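PDB 2P90: proteasome protein from Corynebacterium glutamicum ATCC 13032, which is of unknown function but belongs to the PAC2 family, named after a proteasome assembly chaperone, and so may take part in proteasome-related processes. Local coordinates for residues G25-A31 with V132-L138; S120-V124 with M182-L187; Y139-V145 with Y197-H203; T151-A155 with D165-D170. The contacts are given in a common frame with arbitrary orientation. Residue numbers count along the deposited sequence, not the author numbering.

Contact 1: G25-A31 with V132-L138; sequences GPTLIVA and VENTICL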
loop_
_atom_site.group_PDB
_atom_site.type_symbol
_atom_site.label_atom_id
_atom_site.label_comp_id
_atom_site.label_asym_id
_atom_site.label_seq_id
_atom_site.Cartn_x
_atom_site.Cartn_y
_atom_site.Cartn_z
ATOM N N GLY B 25 37.544 10.555 4.226
ATOM C CA GLY B 25 36.418 9.767 3.738
ATOM C C GLY B 25 35.399 10.567 2.941
ATOM O O GLY B 25 35.178 11.751 3.216
ATOM N N PRO B 26 34.731 9.910 1.971
ATOM C CA PRO B 26 33.693 10.603 1.197
ATOM C C PRO B 26 32.448 10.949 2.035
ATOM O O PRO B 26 32.241 10.429 3.129
ATOM C CB PRO B 26 33.352 9.594 0.101
ATOM C CG PRO B 26 33.619 8.266 0.759
ATOM C CD PRO B 26 34.860 8.494 1.566
ATOM N N THR B 27 31.661 11.886 1.536
ATOM C CA THR B 27 30.340 12.070 2.094
ATOM C C THR B 27 29.314 11.273 1.247
ATOM O O THR B 27 29.496 11.048 0.025
ATOM C CB THR B 27 29.979 13.581 2.360
ATOM O OG1 THR B 27 28.677 13.920 1.821
ATOM C CG2 THR B 27 31.011 14.484 1.806
ATOM N N LEU B 28 28.275 10.799 1.931
ATOM C CA LEU B 28 27.199 10.098 1.263
ATOM C C LEU B 28 26.011 11.039 1.094
ATOM O O LEU B 28 25.587 11.687 2.043
ATOM C CB LEU B 28 26.801 8.847 2.036
ATOM C CG LEU B 28 25.554 8.059 1.548
ATOM C CD1 LEU B 28 25.763 7.403 0.199
ATOM C CD2 LEU B 28 25.162 7.033 2.586
ATOM N N ILE B 29 25.473 11.064 -0.121
ATOM C CA ILE B 29 24.216 11.738 -0.446
ATOM C C ILE B 29 23.094 10.714 -0.569
ATOM O O ILE B 29 23.219 9.729 -1.289
ATOM C CB ILE B 29 24.378 12.529 -1.763
ATOM C CG1 ILE B 29 25.581 13.474 -1.597
ATOM C CG2 ILE B 29 23.078 13.270 -2.142
ATOM C CD1 ILE B 29 26.068 13.989 -2.891
ATOM N N VAL B 30 22.014 10.944 0.163
ATOM C CA VAL B 30 20.893 10.076 0.156
ATOM C C VAL B 30 19.755 10.848 -0.541
ATOM O O VAL B 30 19.249 11.855 -0.021
ATOM C CB VAL B 30 20.528 9.597 1.601
ATOM C CG1 VAL B 30 19.181 8.892 1.624
ATOM C CG2 VAL B 30 21.619 8.695 2.191
ATOM N N ALA B 31 19.391 10.360 -1.735
ATOM C CA ALA B 31 18.309 10.914 -2.555
ATOM C C ALA B 31 17.226 9.847 -2.844
ATOM O O ALA B 31 17.265 9.203 -3.910
ATOM C CB ALA B 31 18.882 11.439 -3.868
ATOM N N VAL B 132 32.749 6.467 5.128
ATOM C CA VAL B 132 32.001 7.724 4.906
ATOM C C VAL B 132 32.148 8.557 6.165
ATOM O O VAL B 132 32.076 8.014 7.276
ATOM C CB VAL B 132 30.482 7.422 4.609
ATOM C CG1 VAL B 132 29.574 8.672 4.692
ATOM C CG2 VAL B 132 30.353 6.760 3.283
ATOM N N GLU B 133 32.310 9.865 5.996
ATOM C CA GLU B 133 32.507 10.761 7.138
ATOM C C GLU B 133 31.321 11.670 7.451
ATOM O O GLU B 133 31.253 12.233 8.526
ATOM C CB GLU B 133 33.831 11.550 7.001
ATOM C CG GLU B 133 33.725 12.907 6.301
ATOM C CD GLU B 133 33.293 14.061 7.244
ATOM O OE1 GLU B 133 32.583 14.979 6.733
ATOM O OE2 GLU B 133 33.648 14.038 8.470
ATOM N N ASN B 134 30.379 11.796 6.521
ATOM C CA ASN B 134 29.160 12.588 6.739
ATOM C C ASN B 134 28.046 12.145 5.783
ATOM O O ASN B 134 28.280 11.841 4.611
ATOM C CB ASN B 134 29.419 14.104 6.573
ATOM C CG ASN B 134 28.200 14.972 6.927
ATOM O OD1 ASN B 134 27.882 15.913 6.217
ATOM N ND2 ASN B 134 27.536 14.672 8.019
ATOM N N THR B 135 26.826 12.150 6.280
ATOM C CA THR B 135 25.696 11.746 5.443
ATOM C C THR B 135 24.674 12.871 5.322
ATOM O O THR B 135 24.274 13.462 6.314
ATOM C CB THR B 135 25.007 10.421 5.959
ATOM O OG1 THR B 135 25.967 9.358 5.954
ATOM C CG2 THR B 135 23.790 10.050 5.076
ATOM N N ILE B 136 24.263 13.107 4.085
ATOM C CA ILE B 136 23.281 14.113 3.772
ATOM C C ILE B 136 22.076 13.547 3.025
ATOM O O ILE B 136 22.217 13.113 1.892
ATOM C CB ILE B 136 23.869 15.256 2.892
ATOM C CG1 ILE B 136 25.176 15.809 3.501
ATOM C CG2 ILE B 136 22.769 16.338 2.673
ATOM C CD1 ILE B 136 25.772 17.025 2.736
ATOM N N CYS B 137 20.911 13.628 3.664
ATOM C CA CYS B 137 19.633 13.239 3.093
ATOM C C CYS B 137 18.861 14.412 2.509
ATOM O O CYS B 137 18.802 15.474 3.104
ATOM C CB CYS B 137 18.790 12.573 4.161
ATOM S SG CYS B 137 19.542 11.073 4.846
ATOM N N LEU B 138 18.266 14.210 1.341
ATOM C CA LEU B 138 17.597 15.287 0.631
ATOM C C LEU B 138 16.083 15.165 0.687
ATOM O O LEU B 138 15.553 14.063 0.566
ATOM C CB LEU B 138 18.055 15.307 -0.818
ATOM C CG LEU B 138 19.565 15.308 -1.065
ATOM C CD1 LEU B 138 19.817 15.448 -2.576
ATOM C CD2 LEU B 138 20.321 16.399 -0.243
HETATM O O HOH W 1 16.304 11.202 0.506
#
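Two parallel strands lie side by side here, with axes 4.7 Å apart at closest approach and 17° between their directions. The first hydrogen bond of the ladder runs from Glu133 N to Pro26 O (2.9 Å); Leu28 N to Asn134 O, Ile136 N to Leu28 O, Val30 N to Ile136 O and Leu138 N to Val30 O follow, all at 2.8 to 2.9 Å. Past the last rung, a water donates to both Val30 O (3.1 Å) and Leu138 O (3.0 Å). Side chains alternate between the two faces. Leu28, Val30, Thr135 and Cys137 share one face. There the backbone sets Leu28 CB 3.8 Å from CG1 of Val132 (t), while the t,p end of Leu28 touches Leu105 of strand 103-108. Val30, also t, brings CG2 to 3.9 Å from Thr135 CG2, and Cys137 in m places SG 3.7 Å from Val30 CB. Thr27, Ile29, Asn134 and Ile136 occupy the other face. Ile29, Ile136 and Leu138 all adopt m,t, and Leu138 CD1 reaches Ile29 CG2 (3.9 Å) and Ala31 CB (4.3 Å). Of the polar ends, Glu133 forms a salt bridge with Arg162 and Asn134 bonds to Ser159. Helix 179-189 covers the face of Val30, Thr135 and Cys137, and helix 211-225 that of Ile29 and Ile136. Parallel strands buried between helical layers in this way are the hallmark of a three-layer alpha-beta-alpha sandwich, of which this pair forms part of the central sheet.

Contact 2: S120-V124 with M182-L187; sequences SNAVV and MLEKLL
Both segments are regular right-handed alpha helix, 120-124 from helix 116-129 and 182-187 from helix 179-189; their axes approach to 9.5 Å and cross at -51°. The backbones are tightest at the start, where the CA atoms of Ser120 and Leu183 lie 4.8 Å apart, and open to 7.0 Å between those of Val124 and Leu187. Ser120 (chi1 p) points toward the partner helix: its CB lies 4.1 Å from Leu183 CB, and its OG sits 3.5 Å from CD2 of Leu186 (t,p) and 4.1 Å from SD of Met182 (t,t,m) while bonding to the backbone O of Trp116. Asn121, although its CA-to-CB bond points away, sets OD1 3.4 Å from Leu186 CD2. The angle matches the common ridges-into-grooves class in which i±4 ridges interdigitate: the Ser120/Val124 ridge lies between the ridges Met182/Leu186 and Leu183/Leu187, with Leu186 the main contributor, and the two helices form part of one layer beside the central sheet. Val123 (t) places CG1 3.8 Å from CD2 of Leu183 (t,p). Val124, with chi1 at -28° between wells, contributes CG1 to three leucines: 3.5 Å to Leu186 CD2, 3.8 Å to Leu183 CD1 and 4.2 Å to CD2 of Leu187 (m,t).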
loop_
_atom_site.group_PDB
_atom_site.type_symbol
_atom_site.label_atom_id
_atom_site.label_comp_id
_atom_site.label_asym_id
_atom_site.label_seq_id
_atom_site.Cartn_x
_atom_site.Cartn_y
_atom_site.Cartn_z
ATOM N N SER B 120 17.872 0.593 7.032
ATOM C CA SER B 120 18.700 1.599 7.651
ATOM C C SER B 120 19.948 0.945 8.284
ATOM O O SER B 120 21.040 1.479 8.164
ATOM C CB SER B 120 17.874 2.383 8.639
ATOM O OG SER B 120 17.638 1.568 9.735
ATOM N N ASN B 121 19.815 -0.250 8.864
ATOM C CA ASN B 121 20.995 -1.011 9.259
ATOM C C ASN B 121 21.955 -1.399 8.127
ATOM O O ASN B 121 23.140 -1.342 8.316
ATOM C CB ASN B 121 20.624 -2.207 10.130
ATOM C CG ASN B 121 20.195 -1.776 11.534
ATOM O OD1 ASN B 121 20.986 -1.212 12.285
ATOM N ND2 ASN B 121 18.951 -2.035 11.887
ATOM N N ALA B 122 21.441 -1.805 6.969
ATOM C CA ALA B 122 22.278 -2.146 5.837
ATOM C C ALA B 122 23.023 -0.903 5.334
ATOM O O ALA B 122 24.204 -0.977 4.911
ATOM C CB ALA B 122 21.429 -2.749 4.711
ATOM N N VAL B 123 22.328 0.239 5.380
ATOM C CA VAL B 123 22.950 1.473 4.958
ATOM C C VAL B 123 24.078 1.915 5.918
ATOM O O VAL B 123 25.151 2.350 5.457
ATOM C CB VAL B 123 21.953 2.605 4.613
ATOM C CG1 VAL B 123 22.734 3.878 4.294
ATOM C CG2 VAL B 123 21.137 2.210 3.389
ATOM N N VAL B 124 23.865 1.760 7.224
ATOM C CA VAL B 124 24.952 2.050 8.128
ATOM C C VAL B 124 26.141 1.101 7.990
ATOM O O VAL B 124 27.261 1.564 8.082
ATOM C CB VAL B 124 24.567 2.383 9.607
ATOM C CG1 VAL B 124 23.187 2.987 9.712
ATOM C CG2 VAL B 124 24.703 1.199 10.479
ATOM N N MET B 182 14.504 7.616 9.577
ATOM C CA MET B 182 14.932 6.478 10.399
ATOM C C MET B 182 16.452 6.319 10.289
ATOM O O MET B 182 17.131 6.057 11.285
ATOM C CB MET B 182 14.222 5.159 9.985
ATOM C CG MET B 182 14.555 3.979 10.939
ATOM S SD MET B 182 13.755 2.354 10.762
ATOM C CE MET B 182 12.090 2.782 11.214
ATOM N N LEU B 183 16.983 6.436 9.076
ATOM C CA LEU B 183 18.404 6.231 8.874
ATOM C C LEU B 183 19.205 7.338 9.590
ATOM O O LEU B 183 20.247 7.059 10.222
ATOM C CB LEU B 183 18.728 6.175 7.388
ATOM C CG LEU B 183 20.171 6.352 6.938
ATOM C CD1 LEU B 183 21.068 5.211 7.435
ATOM C CD2 LEU B 183 20.267 6.533 5.380
ATOM N N GLU B 184 18.684 8.566 9.509
ATOM C CA GLU B 184 19.255 9.722 10.205
ATOM C C GLU B 184 19.336 9.456 11.687
ATOM O O GLU B 184 20.407 9.573 12.252
ATOM C CB GLU B 184 18.440 10.998 9.984
ATOM C CG GLU B 184 18.602 11.598 8.616
ATOM C CD GLU B 184 18.095 13.005 8.590
ATOM O OE1 GLU B 184 18.639 13.829 9.383
ATOM O OE2 GLU B 184 17.192 13.306 7.782
ATOM N N LYS B 185 18.215 9.078 12.301
ATOM C CA LYS B 185 18.196 8.775 13.722
ATOM C C LYS B 185 19.182 7.676 14.116
ATOM O O LYS B 185 19.799 7.762 15.163
ATOM C CB LYS B 185 16.782 8.451 14.205
ATOM C CG LYS B 185 16.562 8.878 15.655
ATOM C CD LYS B 185 15.244 8.386 16.215
ATOM C CE LYS B 185 15.278 8.401 17.750
ATOM N NZ LYS B 185 16.413 7.594 18.305
ATOM N N LEU B 186 19.357 6.661 13.275
ATOM C CA LEU B 186 20.291 5.574 13.595
ATOM C C LEU B 186 21.784 5.996 13.488
ATOM O O LEU B 186 22.651 5.508 14.231
ATOM C CB LEU B 186 20.003 4.370 12.705
ATOM C CG LEU B 186 20.798 3.082 12.900
ATOM C CD1 LEU B 186 20.533 2.437 14.287
ATOM C CD2 LEU B 186 20.483 2.104 11.786
ATOM N N LEU B 187 22.071 6.883 12.543
ATOM C CA LEU B 187 23.420 7.400 12.344
ATOM C C LEU B 187 23.758 8.253 13.555
ATOM O O LEU B 187 24.759 8.005 14.204
ATOM C CB LEU B 187 23.548 8.174 11.015
ATOM C CG LEU B 187 23.700 7.317 9.754
ATOM C CD1 LEU B 187 23.373 8.045 8.449
ATOM C CD2 LEU B 187 25.086 6.695 9.688
#

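Contact 3: Y139-V145 with Y197-H203; sequences YAAPMTV and YTVHVPH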
loop_
_atom_site.group_PDB
_atom_site.type_symbol
_atom_site.label_atom_id
_atom_site.label_comp_id
_atom_site.label_asym_id
_atom_site.label_seq_id
_atom_site.Cartn_x
_atom_site.Cartn_y
_atom_site.Cartn_z
ATOM N N TYR B 139 15.409 16.309 0.873
ATOM C CA TYR B 139 13.954 16.401 1.015
ATOM C C TYR B 139 13.521 17.627 0.225
ATOM O O TYR B 139 14.261 18.595 0.177
ATOM C CB TYR B 139 13.576 16.616 2.475
ATOM C CG TYR B 139 14.137 15.569 3.411
ATOM C CD1 TYR B 139 13.388 14.430 3.712
ATOM C CD2 TYR B 139 15.417 15.709 3.994
ATOM C CE1 TYR B 139 13.881 13.460 4.533
ATOM C CE2 TYR B 139 15.925 14.723 4.841
ATOM C CZ TYR B 139 15.142 13.597 5.097
ATOM O OH TYR B 139 15.557 12.579 5.913
ATOM N N ALA B 140 12.367 17.574 -0.437
ATOM C CA ALA B 140 11.759 18.764 -1.041
ATOM C C ALA B 140 10.334 18.884 -0.508
ATOM O O ALA B 140 9.481 17.968 -0.694
ATOM C CB ALA B 140 11.773 18.686 -2.542
ATOM N N ALA B 141 10.071 20.001 0.179
ATOM C CA ALA B 141 8.750 20.213 0.801
ATOM C C ALA B 141 7.990 21.314 0.131
ATOM O O ALA B 141 8.576 22.342 -0.182
ATOM C CB ALA B 141 8.877 20.497 2.339
ATOM N N PRO B 142 6.665 21.125 -0.045
ATOM C CA PRO B 142 5.867 22.230 -0.567
ATOM C C PRO B 142 5.713 23.244 0.553
ATOM O O PRO B 142 5.361 22.860 1.679
ATOM C CB PRO B 142 4.516 21.585 -0.903
ATOM C CG PRO B 142 4.445 20.317 -0.061
ATOM C CD PRO B 142 5.854 19.932 0.295
ATOM N N MET B 143 5.991 24.520 0.269
ATOM C CA MET B 143 5.895 25.557 1.309
ATOM C C MET B 143 5.151 26.803 0.837
ATOM O O MET B 143 4.917 27.014 -0.369
ATOM C CB MET B 143 7.275 25.958 1.867
ATOM C CG MET B 143 8.063 24.846 2.595
ATOM S SD MET B 143 7.313 24.087 4.088
ATOM C CE MET B 143 8.803 23.390 4.786
ATOM N N THR B 144 4.813 27.640 1.809
ATOM C CA THR B 144 4.147 28.912 1.543
ATOM C C THR B 144 5.248 29.943 1.304
ATOM O O THR B 144 5.563 30.758 2.174
ATOM C CB THR B 144 3.221 29.331 2.715
ATOM O OG1 THR B 144 3.953 29.249 3.933
ATOM C CG2 THR B 144 2.008 28.417 2.813
ATOM N N VAL B 145 5.852 29.828 0.122
ATOM C CA VAL B 145 6.922 30.679 -0.355
ATOM C C VAL B 145 6.578 30.946 -1.810
ATOM O O VAL B 145 5.899 30.114 -2.449
ATOM C CB VAL B 145 8.341 30.014 -0.239
ATOM C CG1 VAL B 145 8.728 29.771 1.228
ATOM C CG2 VAL B 145 8.471 28.724 -1.084
ATOM N N TYR B 197 18.768 17.956 4.438
ATOM C CA TYR B 197 18.492 19.239 3.770
ATOM C C TYR B 197 17.132 19.229 3.085
ATOM O O TYR B 197 16.844 18.416 2.214
ATOM C CB TYR B 197 19.560 19.617 2.740
ATOM C CG TYR B 197 20.995 19.750 3.225
ATOM C CD1 TYR B 197 21.319 19.834 4.594
ATOM C CD2 TYR B 197 22.033 19.836 2.297
ATOM C CE1 TYR B 197 22.664 19.980 5.023
ATOM C CE2 TYR B 197 23.380 19.991 2.706
ATOM C CZ TYR B 197 23.674 20.055 4.065
ATOM O OH TYR B 197 24.986 20.164 4.431
ATOM N N THR B 198 16.300 20.170 3.467
ATOM C CA THR B 198 15.039 20.360 2.816
ATOM C C THR B 198 15.036 21.683 2.030
ATOM O O THR B 198 15.318 22.754 2.570
ATOM C CB THR B 198 13.918 20.386 3.882
ATOM O OG1 THR B 198 14.082 19.255 4.744
ATOM C CG2 THR B 198 12.538 20.377 3.241
ATOM N N VAL B 199 14.682 21.598 0.763
ATOM C CA VAL B 199 14.513 22.775 -0.060
ATOM C C VAL B 199 13.012 23.100 -0.019
ATOM O O VAL B 199 12.181 22.181 0.042
ATOM C CB VAL B 199 15.062 22.497 -1.499
ATOM C CG1 VAL B 199 14.226 21.425 -2.228
ATOM C CG2 VAL B 199 15.150 23.762 -2.326
ATOM N N HIS B 200 12.672 24.389 -0.021
ATOM C CA HIS B 200 11.289 24.841 0.105
ATOM C C HIS B 200 10.767 25.222 -1.249
ATOM O O HIS B 200 11.375 26.051 -1.917
ATOM C CB HIS B 200 11.210 26.059 1.022
ATOM C CG HIS B 200 11.585 25.760 2.438
ATOM N ND1 HIS B 200 11.047 26.437 3.512
ATOM C CD2 HIS B 200 12.421 24.832 2.958
ATOM C CE1 HIS B 200 11.560 25.960 4.631
ATOM N NE2 HIS B 200 12.386 24.974 4.321
ATOM N N VAL B 201 9.661 24.610 -1.672
ATOM C CA VAL B 201 9.175 24.788 -3.020
ATOM C C VAL B 201 7.796 25.431 -2.912
ATOM O O VAL B 201 7.016 25.002 -2.069
ATOM C CB VAL B 201 9.098 23.404 -3.737
ATOM C CG1 VAL B 201 8.515 23.521 -5.162
ATOM C CG2 VAL B 201 10.483 22.684 -3.712
ATOM N N PRO B 202 7.502 26.481 -3.732
ATOM C CA PRO B 202 6.165 27.084 -3.702
ATOM C C PRO B 202 5.135 25.976 -3.806
ATOM O O PRO B 202 5.241 25.149 -4.690
ATOM C CB PRO B 202 6.146 27.968 -4.957
ATOM C CG PRO B 202 7.549 28.300 -5.190
ATOM C CD PRO B 202 8.380 27.172 -4.703
ATOM N N HIS B 203 4.174 25.940 -2.892
ATOM C CA HIS B 203 3.230 24.833 -2.848
ATOM C C HIS B 203 2.444 24.728 -4.142
ATOM O O HIS B 203 2.109 23.620 -4.572
ATOM C CB HIS B 203 2.272 24.944 -1.642
ATOM C CG HIS B 203 1.344 26.110 -1.726
ATOM N ND1 HIS B 203 1.763 27.409 -1.534
ATOM C CD2 HIS B 203 0.024 26.180 -2.022
ATOM C CE1 HIS B 203 0.737 28.232 -1.701
ATOM N NE2 HIS B 203 -0.329 27.510 -2.000
#
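Met143 O is an unusually crowded acceptor: it receives His203 N (2.8 Å), a weak bond from His203 ND1 (3.4 Å) and, within its own segment, a weak bond from Val145 N (3.0 Å). This cluster of bonds lies where two parallel strands run out into loops; the axes of strands 139-143 and 197-202 approach to 4.4 Å and cross at -40°. Before it the ladder is regular: Tyr139 N to Tyr197 O (2.9 Å), Val199 N to Tyr139 O (3.1 Å), Ala141 N to Val199 O (3.0 Å), Val201 N to Ala141 O (2.9 Å) and a short Met143 N to Val201 O (2.6 Å). The m,m,t side chain of Met143 folds back so that CE lies over the face of the His200 ring, 3.9 Å from its centroid, a CH-pi contact. On the opposite face of the sheet, Ala140 CB meets Val199 CG1 (3.7 Å), and helix 211-225 covers Val199 and Val201. His200 also bonds to Thr154 and Tyr139 to Glu184, so polar side chains of the two strands are tied to their surroundings. The strands are thus joined mainly by backbone hydrogen bonds; past the ladder, Met143 O takes bonds from His203, and Val145 CG2, following the inverse gamma turn centred on Thr144, packs on Pro202 CD (3.9 Å).

Contact 4: T151-A155 with D165-D170; sequences TVVTA and DQVSLD
Segment 151-155 is extended, entering strand 153-157, whereas 165-170 is irregular loop; their end-to-end directions differ by 66°. The nearest CA atoms are those of Thr154 and Ser168, 4.2 Å apart. The loop passes through Gln166 (phi/psi -169/102) and Val167 (-78/44) and kinks tightly: Ser168 (-87/52) is the centre of an inverse gamma turn, closed weakly by Leu169 N to Val167 O (3.0 Å), just after Ser168 N bonds to Gln166 O (2.8 Å). Gln166 CA makes a CA-H...O contact with Val153 O (3.1 Å), and a water accepts from Val153 N (3.0 Å) and, weakly, from Val167 N (3.4 Å). Among the side chains, Val152 and Val167, both t, meet CG1 to CB at 3.8 Å. Thr154 (p) lays CG2 3.3 Å from Ser168 CA, its OG1 being bonded to His200. Ser168 OG (p) donates to Gln166 OE1 (2.7 Å), which also lies 3.5 Å from Ala155 CB. Such a loop crossing the outermost strand of the sheet within this chain is also an intersubunit site: Asn81 of the second subunit bonds to Ala155 O and weakly to Ser168 O. With one apolar pair, a water and a CA-H...O contact across it, the chemistry implies packing of a loop on the strand, not continuation of the sheet.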
loop_
_atom_site.group_PDB
_atom_site.type_symbol
_atom_site.label_atom_id
_atom_site.label_comp_id
_atom_site.label_asym_id
_atom_site.label_seq_id
_atom_site.Cartn_x
_atom_site.Cartn_y
_atom_site.Cartn_z
ATOM N N THR B 151 15.150 30.371 -3.661
ATOM C CA THR B 151 14.820 29.082 -3.028
ATOM C C THR B 151 15.629 28.811 -1.751
ATOM O O THR B 151 16.861 28.780 -1.754
ATOM C CB THR B 151 14.928 27.898 -4.025
ATOM O OG1 THR B 151 13.976 28.077 -5.077
ATOM C CG2 THR B 151 14.617 26.579 -3.340
ATOM N N VAL B 152 14.910 28.613 -0.659
ATOM C CA VAL B 152 15.532 28.370 0.623
ATOM C C VAL B 152 15.713 26.862 0.920
ATOM O O VAL B 152 14.923 26.021 0.465
ATOM C CB VAL B 152 14.704 29.031 1.725
ATOM C CG1 VAL B 152 15.076 28.475 3.099
ATOM C CG2 VAL B 152 14.890 30.549 1.653
ATOM N N VAL B 153 16.777 26.555 1.659
ATOM C CA VAL B 153 17.053 25.236 2.187
ATOM C C VAL B 153 17.234 25.326 3.710
ATOM O O VAL B 153 18.009 26.140 4.218
ATOM C CB VAL B 153 18.310 24.613 1.516
ATOM C CG1 VAL B 153 18.881 23.437 2.347
ATOM C CG2 VAL B 153 17.967 24.115 0.150
ATOM N N THR B 154 16.503 24.492 4.438
ATOM C CA THR B 154 16.710 24.385 5.883
ATOM C C THR B 154 17.410 23.062 6.218
ATOM O O THR B 154 17.359 22.122 5.435
ATOM C CB THR B 154 15.401 24.556 6.673
ATOM O OG1 THR B 154 14.428 23.675 6.155
ATOM C CG2 THR B 154 14.868 25.968 6.536
ATOM N N ALA B 155 18.081 23.000 7.360
ATOM C CA ALA B 155 18.857 21.822 7.724
ATOM C C ALA B 155 18.566 21.346 9.143
ATOM O O ALA B 155 18.176 22.158 10.022
ATOM C CB ALA B 155 20.367 22.049 7.508
ATOM N N ASP B 165 24.681 28.880 3.817
ATOM C CA ASP B 165 23.385 29.483 3.557
ATOM C C ASP B 165 22.230 28.508 3.791
ATOM O O ASP B 165 22.050 27.530 3.055
ATOM C CB ASP B 165 23.323 30.057 2.145
ATOM C CG ASP B 165 21.987 30.713 1.845
ATOM O OD1 ASP B 165 21.446 31.417 2.734
ATOM O OD2 ASP B 165 21.476 30.513 0.724
ATOM N N GLN B 166 21.438 28.801 4.818
ATOM C CA GLN B 166 20.359 27.934 5.250
ATOM C C GLN B 166 19.515 28.696 6.260
ATOM O O GLN B 166 19.905 28.845 7.421
ATOM C CB GLN B 166 20.932 26.646 5.847
ATOM C CG GLN B 166 20.284 26.180 7.135
ATOM C CD GLN B 166 21.295 25.907 8.244
ATOM O OE1 GLN B 166 21.068 25.046 9.087
ATOM N NE2 GLN B 166 22.409 26.639 8.246
ATOM N N VAL B 167 18.366 29.182 5.790
ATOM C CA VAL B 167 17.453 30.032 6.553
ATOM C C VAL B 167 16.617 29.194 7.549
ATOM O O VAL B 167 15.407 29.403 7.718
ATOM C CB VAL B 167 16.610 30.940 5.567
ATOM C CG1 VAL B 167 15.359 31.524 6.223
ATOM C CG2 VAL B 167 17.488 32.095 4.985
ATOM N N SER B 168 17.307 28.273 8.234
ATOM C CA SER B 168 16.687 27.195 9.034
ATOM C C SER B 168 16.331 27.556 10.478
ATOM O O SER B 168 16.720 26.847 11.417
ATOM C CB SER B 168 17.596 25.976 9.043
ATOM O OG SER B 168 18.712 26.225 9.861
ATOM N N LEU B 169 15.596 28.655 10.642
ATOM C CA LEU B 169 15.095 29.081 11.945
ATOM C C LEU B 169 13.954 28.126 12.315
ATOM O O LEU B 169 12.824 28.245 11.803
ATOM C CB LEU B 169 14.632 30.553 11.902
ATOM C CG LEU B 169 14.631 31.497 13.127
ATOM C CD1 LEU B 169 15.859 31.347 14.045
ATOM C CD2 LEU B 169 14.472 32.972 12.670
ATOM N N ASP B 170 14.270 27.168 13.190
ATOM C CA ASP B 170 13.388 26.054 13.446
ATOM C C ASP B 170 12.928 25.955 14.911
ATOM O O ASP B 170 13.486 26.599 15.804
ATOM C CB ASP B 170 14.060 24.745 12.982
ATOM C CG ASP B 170 13.608 24.276 11.561
ATOM O OD1 ASP B 170 13.349 25.114 10.654
ATOM O OD2 ASP B 170 13.552 23.035 11.357
HETATM O O HOH W 2 18.357 29.007 2.407
#

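Contacts 1, 3 and 4 follow one another across the central mixed sheet, in which strands 27-33, 134-143, 194-202 and 153-157 are successive neighbours. Contacts 1 and 3 share strand 134-143, with centres about 21 Å apart; the centres of contacts 3 and 4 are about 10 Å apart. Contact 2 belongs to the helical layer: helix 179-189 packs on contact 1, the centres of contacts 1 and 2 being about 12 Å apart, and Glu184 reaches Tyr139 of contact 3. Along the chain, contact 3 follows contact 1, contact 4 is nested inside the loops closed by contacts 2 and 3, and contact 2 interleaves with 1 and 3. Sequence-distant elements thus form one domain; contacts 2 and 4 also touch the second subunit.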